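Long-range contacts in flagellin B1 (PDB 5YA6), which probably polymerises as a filament subunit of the archaellum, the archaeal swimming organelle, and binds a calcium ion: residues V96-D102 / G115-L121; S66-T72 / A83-L89. Residues are numbered along the deposited sequence.

Contact 1: residues V96-D102 / G115-L121. With CA (calcium ion), chain D.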
ATOM      1  N   VAL B  96     -18.799  -3.238  -0.167  1.00 11.79           N
ATOM      2  CA  VAL B  96     -20.069  -2.563  -0.387  1.00 12.11           C
ATOM      3  C   VAL B  96     -19.891  -1.057  -0.354  1.00 12.28           C
ATOM      4  O   VAL B  96     -19.175  -0.533   0.526  1.00 12.04           O
ATOM      5  CB  VAL B  96     -21.078  -3.057   0.695  1.00 12.91           C
ATOM      6  CG1 VAL B  96     -22.368  -2.251   0.659  1.00 14.52           C
ATOM      7  CG2 VAL B  96     -21.250  -4.566   0.559  1.00 14.10           C
ATOM      8  N   VAL B  97     -20.534  -0.337  -1.239  1.00 12.10           N
ATOM      9  CA  VAL B  97     -20.433   1.103  -1.170  1.00 11.94           C
ATOM     10  C   VAL B  97     -21.587   1.689  -0.374  1.00 13.14           C
ATOM     11  O   VAL B  97     -22.754   1.395  -0.657  1.00 13.70           O
ATOM     12  CB  VAL B  97     -20.418   1.739  -2.575  1.00 12.56           C
ATOM     13  CG1 VAL B  97     -20.377   3.254  -2.516  1.00 12.53           C
ATOM     14  CG2 VAL B  97     -19.230   1.178  -3.400  1.00 12.14           C
ATOM     15  N   GLY B  98     -21.276   2.501   0.616  1.00 11.97           N
ATOM     16  CA  GLY B  98     -22.316   3.274   1.376  1.00 12.73           C
ATOM     17  C   GLY B  98     -22.296   4.688   0.898  1.00 13.06           C
ATOM     18  O   GLY B  98     -21.229   5.330   0.803  1.00 13.50           O
ATOM     19  N   VAL B  99     -23.501   5.256   0.710  1.00 13.59           N
ATOM     20  CA  VAL B  99     -23.632   6.653   0.438  1.00 14.77           C
ATOM     21  C   VAL B  99     -23.469   7.503   1.720  1.00 15.49           C
ATOM     22  O   VAL B  99     -24.149   7.255   2.738  1.00 17.15           O
ATOM     23  CB  VAL B  99     -24.984   6.951  -0.247  1.00 15.99           C
ATOM     24  CG1 VAL B  99     -25.169   8.454  -0.473  1.00 17.29           C
ATOM     25  CG2 VAL B  99     -25.134   6.098  -1.497  1.00 17.19           C
ATOM     26  N   ILE B 100     -22.578   8.488   1.715  1.00 16.44           N
ATOM     27  CA  ILE B 100     -22.387   9.411   2.842  1.00 16.91           C
ATOM     28  C   ILE B 100     -22.914  10.800   2.494  1.00 19.34           C
ATOM     29  O   ILE B 100     -23.586  11.473   3.318  1.00 20.15           O
ATOM     30  CB  ILE B 100     -20.893   9.462   3.299  1.00 16.87           C
ATOM     31  CG1 ILE B 100     -20.460   8.051   3.754  1.00 17.70           C
ATOM     32  CG2 ILE B 100     -20.707  10.464   4.424  1.00 18.17           C
ATOM     33  CD1 ILE B 100     -21.200   7.408   4.933  1.00 17.40           C
ATOM     34  N   GLN B 101     -22.647  11.253   1.287  1.00 18.70           N
ATOM     35  CA  GLN B 101     -23.125  12.538   0.838  1.00 19.05           C
ATOM     36  C   GLN B 101     -23.282  12.457  -0.693  1.00 19.17           C
ATOM     37  O   GLN B 101     -22.400  11.962  -1.382  1.00 17.52           O
ATOM     38  CB  GLN B 101     -22.094  13.501   1.307  1.00 24.03           C
ATOM     39  CG  GLN B 101     -22.216  14.902   0.856  1.00 26.93           C
ATOM     40  CD  GLN B 101     -21.197  15.734   1.607  1.00 27.79           C
ATOM     41  OE1 GLN B 101     -21.239  15.818   2.848  1.00 28.77           O
ATOM     42  NE2 GLN B 101     -20.235  16.293   0.879  1.00 29.28           N
ATOM     43  N   ASP B 102     -24.446  12.807  -1.226  1.00 17.01           N
ATOM     44  CA  ASP B 102     -24.652  12.691  -2.654  1.00 16.72           C
ATOM     45  C   ASP B 102     -25.884  13.540  -3.066  1.00 18.17           C
ATOM     46  O   ASP B 102     -26.952  13.012  -3.120  1.00 20.19           O
ATOM     47  CB  ASP B 102     -24.849  11.221  -2.991  1.00 16.04           C
ATOM     48  CG  ASP B 102     -25.103  10.969  -4.444  1.00 15.11           C
ATOM     49  OD1 ASP B 102     -24.843  11.863  -5.298  1.00 15.62           O
ATOM     50  OD2 ASP B 102     -25.486   9.862  -4.708  1.00 16.62           O
ATOM     51  N   GLY B 115     -18.411  16.722  -4.988  1.00 20.27           N
ATOM     52  CA  GLY B 115     -18.942  16.888  -3.660  1.00 21.07           C
ATOM     53  C   GLY B 115     -19.300  15.583  -2.936  1.00 20.46           C
ATOM     54  O   GLY B 115     -19.559  15.600  -1.719  1.00 21.08           O
ATOM     55  N   ASP B 116     -19.352  14.475  -3.651  1.00 16.25           N
ATOM     56  CA  ASP B 116     -19.866  13.228  -3.084  1.00 14.56           C
ATOM     57  C   ASP B 116     -18.910  12.653  -2.083  1.00 15.82           C
ATOM     58  O   ASP B 116     -17.700  12.809  -2.248  1.00 15.91           O
ATOM     59  CB  ASP B 116     -20.116  12.152  -4.143  1.00 15.63           C
ATOM     60  CG  ASP B 116     -21.319  12.420  -5.046  1.00 15.24           C
ATOM     61  OD1 ASP B 116     -22.104  13.400  -4.838  1.00 16.90           O
ATOM     62  OD2 ASP B 116     -21.473  11.599  -5.959  1.00 14.20           O
ATOM     63  N   ILE B 117     -19.452  11.940  -1.099  1.00 14.59           N
ATOM     64  CA  ILE B 117     -18.641  11.125  -0.203  1.00 14.11           C
ATOM     65  C   ILE B 117     -19.257   9.731  -0.218  1.00 13.24           C
ATOM     66  O   ILE B 117     -20.460   9.562   0.006  1.00 14.03           O
ATOM     67  CB  ILE B 117     -18.527  11.656   1.253  1.00 15.20           C
ATOM     68  CG1 ILE B 117     -17.999  13.082   1.243  1.00 16.94           C
ATOM     69  CG2 ILE B 117     -17.636  10.741   2.111  1.00 16.53           C
ATOM     70  CD1 ILE B 117     -18.099  13.731   2.635  1.00 19.44           C
ATOM     71  N   ALA B 118     -18.404   8.729  -0.431  1.00 12.63           N
ATOM     72  CA  ALA B 118     -18.812   7.355  -0.338  1.00 11.52           C
ATOM     73  C   ALA B 118     -17.972   6.669   0.723  1.00 11.79           C
ATOM     74  O   ALA B 118     -16.866   7.102   1.015  1.00 12.80           O
ATOM     75  CB  ALA B 118     -18.653   6.626  -1.648  1.00 12.87           C
ATOM     76  N   VAL B 119     -18.466   5.559   1.266  1.00 10.98           N
ATOM     77  CA  VAL B 119     -17.648   4.745   2.173  1.00 12.62           C
ATOM     78  C   VAL B 119     -17.569   3.347   1.606  1.00 11.47           C
ATOM     79  O   VAL B 119     -18.554   2.821   1.058  1.00 12.68           O
ATOM     80  CB  VAL B 119     -18.207   4.802   3.624  1.00 12.97           C
ATOM     81  CG1 VAL B 119     -19.617   4.222   3.692  1.00 14.19           C
ATOM     82  CG2 VAL B 119     -17.275   4.102   4.584  1.00 14.00           C
ATOM     83  N   LEU B 120     -16.392   2.708   1.651  1.00 11.40           N
ATOM     84  CA  LEU B 120     -16.236   1.318   1.210  1.00 11.23           C
ATOM     85  C   LEU B 120     -16.303   0.529   2.480  1.00 11.47           C
ATOM     86  O   LEU B 120     -15.460   0.660   3.357  1.00 11.08           O
ATOM     87  CB  LEU B 120     -14.894   1.113   0.484  1.00 11.96           C
ATOM     88  CG  LEU B 120     -14.592   2.177  -0.574  1.00 12.29           C
ATOM     89  CD1 LEU B 120     -13.237   1.813  -1.194  1.00 12.55           C
ATOM     90  CD2 LEU B 120     -15.661   2.282  -1.670  1.00 12.75           C
ATOM     91  N   LEU B 121     -17.286  -0.342   2.547  1.00 11.12           N
ATOM     92  CA  LEU B 121     -17.467  -1.230   3.668  1.00 11.52           C
ATOM     93  C   LEU B 121     -16.760  -2.571   3.351  1.00 11.35           C
ATOM     94  O   LEU B 121     -17.096  -3.291   2.409  1.00 12.33           O
ATOM     95  CB  LEU B 121     -19.000  -1.407   3.914  1.00 11.91           C
ATOM     96  CG  LEU B 121     -19.820  -0.118   4.083  1.00 13.49           C
ATOM     97  CD1 LEU B 121     -21.306  -0.506   4.153  1.00 14.16           C
ATOM     98  CD2 LEU B 121     -19.351   0.705   5.274  1.00 13.55           C
TER
HETATM   99 CA    CA D 301     -23.395  12.822  -6.752  1.00 17.45          CA
HETATM  100  O   HOH W   1     -23.978  15.159  -6.313  1.00 18.74           O
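This is an antiparallel pairing of two neighbouring strands, 94-99 and 117-123, inside the large mixed sheet, and it runs out into a calcium site. The short strand axes approach to 4.6 Å at 147°. Val-96 and Leu-121 form a hydrogen-bonded pair, with Val-96 N to Leu-121 O 3.1 Å and Leu-121 N to Val-96 O 2.8 Å. Gly-98 and Val-119 form the next, at 2.8 Å for both N to O bonds. Gly-98 suits this position, since a CB there would clash with Val-119 CG1. The ladder then shifts by one residue. Ile-117 O accepts from both Ile-100 N (2.9 Å) and Gln-101 N (3.0 Å), which defines a classic beta bulge. Ile-100 CB packs on Ile-117 CG2 at 3.7 Å, and its CD1 meets Val-119 CG1 at 3.8 Å. Gln-101 NE2 bonds Gly-115 O at 2.8 Å, while its OE1 pairs with His-173 of the tag. Beyond the bulge, Asp-102 OD1 binds calcium at 2.3 Å. Asp-116 binds it through both OD1 and OD2 at 2.4 Å. Water 1 (2.5 Å), Asp-104, Ser-106 and Asn-113 complete a seven-ligand calcium site, held in the loop between two adjacent strands of the flagellin sheet.

Contact 2: residues S66-T72 / A83-L89; sequences STVTTAT and AITDWSL
A short 3-10 segment lies over the C-terminal end of strand 59-69, an inner strand of the large mixed sheet, with no direct hydrogen bond between the two segments. Residues 66-69 are the last part of strand 59-69; 70-72 turn away from it. Thr-69 (chi1 t) accepts from Ala-71 N at OG1, 3.0 Å, forming an ST turn. Residues 83-89 run roughly against this direction: CA atoms pair Ala-71 with Ile-84 (5.8 Å), Thr-69 with Asp-86 (7.2 Å) and Ser-66 with Leu-89 (6.7 Å). Ile-84 (m, t) puts CG1 4.0 Å from Ala-71 CB and CD1 3.8 Å from Thr-72 CG2. Residues 85-89 then form the 3-10 segment, with i to i+3 bonds from Trp-87 N to Ile-84 O (3.2 Å), Ser-88 N to Thr-85 O (3.0 Å) and Leu-89 N to Asp-86 O (3.0 Å). This is a connection between neighbouring parallel strands, 59-69 and 94-99, packed back on the first of them. Asp-86 (chi1 m) points toward the strand, with OD2 3.4 Å from Thr-69 CB. Water 3 donates to Asp-86 OD2 (2.5 Å) and to Val-68 O (2.6 Å). Water 4 accepts from Asp-86 N (3.0 Å) and has a weak bond to Thr-69 OG1 (3.3 Å). Leu-89 (m, t) sets CD1 3.5 Å from Thr-67 CG2 and CB 3.5 Å from Ser-66 OG. Water 2 donates to Leu-89 O at 2.7 Å.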
ATOM      1  N   SER B  66     -19.620  -4.940  -4.821  1.00 14.84           N
ATOM      2  CA  SER B  66     -20.797  -5.816  -4.638  1.00 15.91           C
ATOM      3  C   SER B  66     -22.068  -5.087  -4.919  1.00 16.33           C
ATOM      4  O   SER B  66     -22.876  -5.536  -5.773  1.00 20.24           O
ATOM      5  CB  SER B  66     -20.825  -6.330  -3.204  1.00 17.74           C
ATOM      6  OG  SER B  66     -21.941  -7.189  -3.039  1.00 21.30           O
ATOM      7  N   THR B  67     -22.333  -4.009  -4.193  1.00 13.43           N
ATOM      8  CA  THR B  67     -23.529  -3.182  -4.383  1.00 15.93           C
ATOM      9  C   THR B  67     -23.361  -1.807  -3.689  1.00 14.52           C
ATOM     10  O   THR B  67     -22.265  -1.529  -3.065  1.00 15.09           O
ATOM     11  CB  THR B  67     -24.814  -3.906  -3.905  1.00 16.00           C
ATOM     12  OG1 THR B  67     -25.956  -3.161  -4.334  1.00 16.72           O
ATOM     13  CG2 THR B  67     -24.783  -4.040  -2.343  1.00 15.07           C
ATOM     14  N   VAL B  68     -24.383  -0.970  -3.714  1.00 14.63           N
ATOM     15  CA  VAL B  68     -24.405   0.319  -3.078  1.00 14.58           C
ATOM     16  C   VAL B  68     -25.666   0.418  -2.182  1.00 16.18           C
ATOM     17  O   VAL B  68     -26.713  -0.185  -2.510  1.00 18.67           O
ATOM     18  CB  VAL B  68     -24.333   1.486  -4.110  1.00 16.49           C
ATOM     19  CG1 VAL B  68     -25.421   1.369  -5.176  1.00 16.66           C
ATOM     20  CG2 VAL B  68     -24.410   2.849  -3.439  1.00 15.10           C
ATOM     21  N   THR B  69     -25.552   1.142  -1.086  1.00 14.97           N
ATOM     22  CA  THR B  69     -26.691   1.330  -0.135  1.00 15.50           C
ATOM     23  C   THR B  69     -26.721   2.747   0.345  1.00 16.26           C
ATOM     24  O   THR B  69     -25.687   3.396   0.550  1.00 15.55           O
ATOM     25  CB  THR B  69     -26.625   0.413   1.087  1.00 17.61           C
ATOM     26  OG1 THR B  69     -27.726   0.732   1.969  1.00 19.49           O
ATOM     27  CG2 THR B  69     -25.299   0.573   1.871  1.00 16.52           C
ATOM     28  N   THR B  70     -27.953   3.291   0.509  1.00 15.56           N
ATOM     29  CA  THR B  70     -28.119   4.593   1.079  1.00 16.36           C
ATOM     30  C   THR B  70     -28.471   4.523   2.590  1.00 15.48           C
ATOM     31  O   THR B  70     -28.649   5.529   3.209  1.00 17.58           O
ATOM     32  CB  THR B  70     -29.287   5.290   0.443  1.00 17.74           C
ATOM     33  OG1 THR B  70     -30.352   4.331   0.388  1.00 17.03           O
ATOM     34  CG2 THR B  70     -28.974   5.770  -1.047  1.00 18.01           C
ATOM     35  N   ALA B  71     -28.468   3.342   3.133  1.00 15.90           N
ATOM     36  CA  ALA B  71     -28.693   3.147   4.582  1.00 17.69           C
ATOM     37  C   ALA B  71     -27.660   3.813   5.498  1.00 18.85           C
ATOM     38  O   ALA B  71     -27.933   4.031   6.691  1.00 18.48           O
ATOM     39  CB  ALA B  71     -28.753   1.645   4.884  1.00 16.69           C
ATOM     40  N   THR B  72     -26.423   4.034   4.998  1.00 15.46           N
ATOM     41  CA  THR B  72     -25.403   4.746   5.720  1.00 16.50           C
ATOM     42  C   THR B  72     -25.607   6.246   5.797  1.00 17.94           C
ATOM     43  O   THR B  72     -24.855   6.971   6.504  1.00 19.72           O
ATOM     44  CB  THR B  72     -24.035   4.448   5.003  1.00 16.09           C
ATOM     45  OG1 THR B  72     -24.176   4.670   3.559  1.00 14.47           O
ATOM     46  CG2 THR B  72     -23.623   2.977   5.190  1.00 15.42           C
ATOM     47  N   ALA B  83     -28.915  -2.327  11.093  1.00 14.79           N
ATOM     48  CA  ALA B  83     -29.350  -1.098  10.448  1.00 15.42           C
ATOM     49  C   ALA B  83     -28.899  -1.076   8.983  1.00 15.47           C
ATOM     50  O   ALA B  83     -29.609  -0.575   8.107  1.00 15.86           O
ATOM     51  CB  ALA B  83     -28.812   0.097  11.195  1.00 16.79           C
ATOM     52  N   ILE B  84     -27.709  -1.661   8.735  1.00 13.51           N
ATOM     53  CA  ILE B  84     -27.137  -1.723   7.377  1.00 14.39           C
ATOM     54  C   ILE B  84     -26.959  -3.190   6.993  1.00 13.23           C
ATOM     55  O   ILE B  84     -25.939  -3.785   7.191  1.00 12.33           O
ATOM     56  CB  ILE B  84     -25.835  -0.884   7.365  1.00 14.93           C
ATOM     57  CG1 ILE B  84     -26.111   0.592   7.723  1.00 17.17           C
ATOM     58  CG2 ILE B  84     -25.206  -0.953   5.953  1.00 15.72           C
ATOM     59  CD1 ILE B  84     -24.939   1.278   8.350  1.00 18.22           C
ATOM     60  N   THR B  85     -28.037  -3.833   6.529  1.00 15.39           N
ATOM     61  CA  THR B  85     -28.066  -5.253   6.338  1.00 16.77           C
ATOM     62  C   THR B  85     -27.213  -5.689   5.146  1.00 15.36           C
ATOM     63  O   THR B  85     -26.802  -6.833   5.080  1.00 14.43           O
ATOM     64  CB  THR B  85     -29.551  -5.747   6.078  1.00 19.63           C
ATOM     65  OG1 THR B  85     -30.178  -4.900   5.093  1.00 22.78           O
ATOM     66  CG2 THR B  85     -30.335  -5.618   7.393  1.00 23.62           C
ATOM     67  N   ASP B  86     -26.901  -4.735   4.259  1.00 16.56           N
ATOM     68  CA  ASP B  86     -26.013  -5.029   3.123  1.00 16.58           C
ATOM     69  C   ASP B  86     -24.571  -5.338   3.557  1.00 16.99           C
ATOM     70  O   ASP B  86     -23.798  -5.830   2.765  1.00 15.06           O
ATOM     71  CB  ASP B  86     -26.010  -3.891   2.075  1.00 18.02           C
ATOM     72  CG  ASP B  86     -27.277  -3.861   1.197  1.00 20.17           C
ATOM     73  OD1 ASP B  86     -27.945  -4.878   1.102  1.00 21.04           O
ATOM     74  OD2 ASP B  86     -27.592  -2.789   0.681  1.00 25.50           O
ATOM     75  N   TRP B  87     -24.218  -5.124   4.835  1.00 15.00           N
ATOM     76  CA  TRP B  87     -22.988  -5.772   5.369  1.00 15.13           C
ATOM     77  C   TRP B  87     -22.885  -7.258   5.083  1.00 16.36           C
ATOM     78  O   TRP B  87     -21.799  -7.810   5.049  1.00 17.48           O
ATOM     79  CB  TRP B  87     -22.843  -5.581   6.895  1.00 14.87           C
ATOM     80  CG  TRP B  87     -22.114  -4.322   7.276  1.00 14.02           C
ATOM     81  CD1 TRP B  87     -22.625  -3.219   7.797  1.00 14.33           C
ATOM     82  CD2 TRP B  87     -20.710  -4.084   7.117  1.00 13.98           C
ATOM     83  NE1 TRP B  87     -21.643  -2.246   7.932  1.00 14.16           N
ATOM     84  CE2 TRP B  87     -20.452  -2.783   7.552  1.00 14.14           C
ATOM     85  CE3 TRP B  87     -19.655  -4.861   6.628  1.00 13.99           C
ATOM     86  CZ2 TRP B  87     -19.140  -2.244   7.587  1.00 14.27           C
ATOM     87  CZ3 TRP B  87     -18.385  -4.324   6.639  1.00 14.75           C
ATOM     88  CH2 TRP B  87     -18.152  -3.040   7.073  1.00 13.56           C
ATOM     89  N   SER B  88     -24.032  -7.927   4.950  1.00 16.27           N
ATOM     90  CA  SER B  88     -24.025  -9.333   4.607  1.00 17.14           C
ATOM     91  C   SER B  88     -23.294  -9.671   3.291  1.00 18.52           C
ATOM     92  O   SER B  88     -22.770 -10.785   3.155  1.00 19.46           O
ATOM     93  CB  SER B  88     -25.437  -9.903   4.538  1.00 18.06           C
ATOM     94  OG  SER B  88     -26.101  -9.597   3.320  1.00 20.23           O
ATOM     95  N   LEU B  89     -23.250  -8.708   2.383  1.00 18.04           N
ATOM     96  CA  LEU B  89     -22.576  -8.848   1.082  1.00 18.64           C
ATOM     97  C   LEU B  89     -21.079  -8.465   1.093  1.00 21.14           C
ATOM     98  O   LEU B  89     -20.370  -8.669   0.089  1.00 23.29           O
ATOM     99  CB  LEU B  89     -23.306  -8.053   0.019  1.00 18.46           C
ATOM    100  CG  LEU B  89     -24.804  -8.311  -0.181  1.00 19.14           C
ATOM    101  CD1 LEU B  89     -25.486  -7.253  -1.010  1.00 20.92           C
ATOM    102  CD2 LEU B  89     -25.062  -9.701  -0.675  1.00 20.24           C
TER
HETATM  103  O   HOH W   2     -20.854 -10.315  -1.961  1.00 34.23           O
HETATM  104  O   HOH W   3     -28.437  -1.877  -1.487  1.00 27.81           O
HETATM  105  O   HOH W   4     -28.126  -2.050   3.790  1.00 21.14           O

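The two contacts follow one another along the chain and meet in one sheet. Their centres are about 11 Å apart. Strand 59-69 of contact 2 lies beside strand 94-99 of contact 1, in parallel. Val-97 N is 2.8 Å from Thr-67 O, a probable hydrogen bond. Thr-72 OG1 reaches Val-99 O at 2.7 Å, probably also a hydrogen bond, so the turn after strand 59-69 meets the strand just before the bulge. Val-68 CG2 packs on Val-97 O at 3.5 Å. Only contact 1 supplies calcium ligands. Contact 2 stays at the surface, with the Val-68 side chain about 11 Å from the ion.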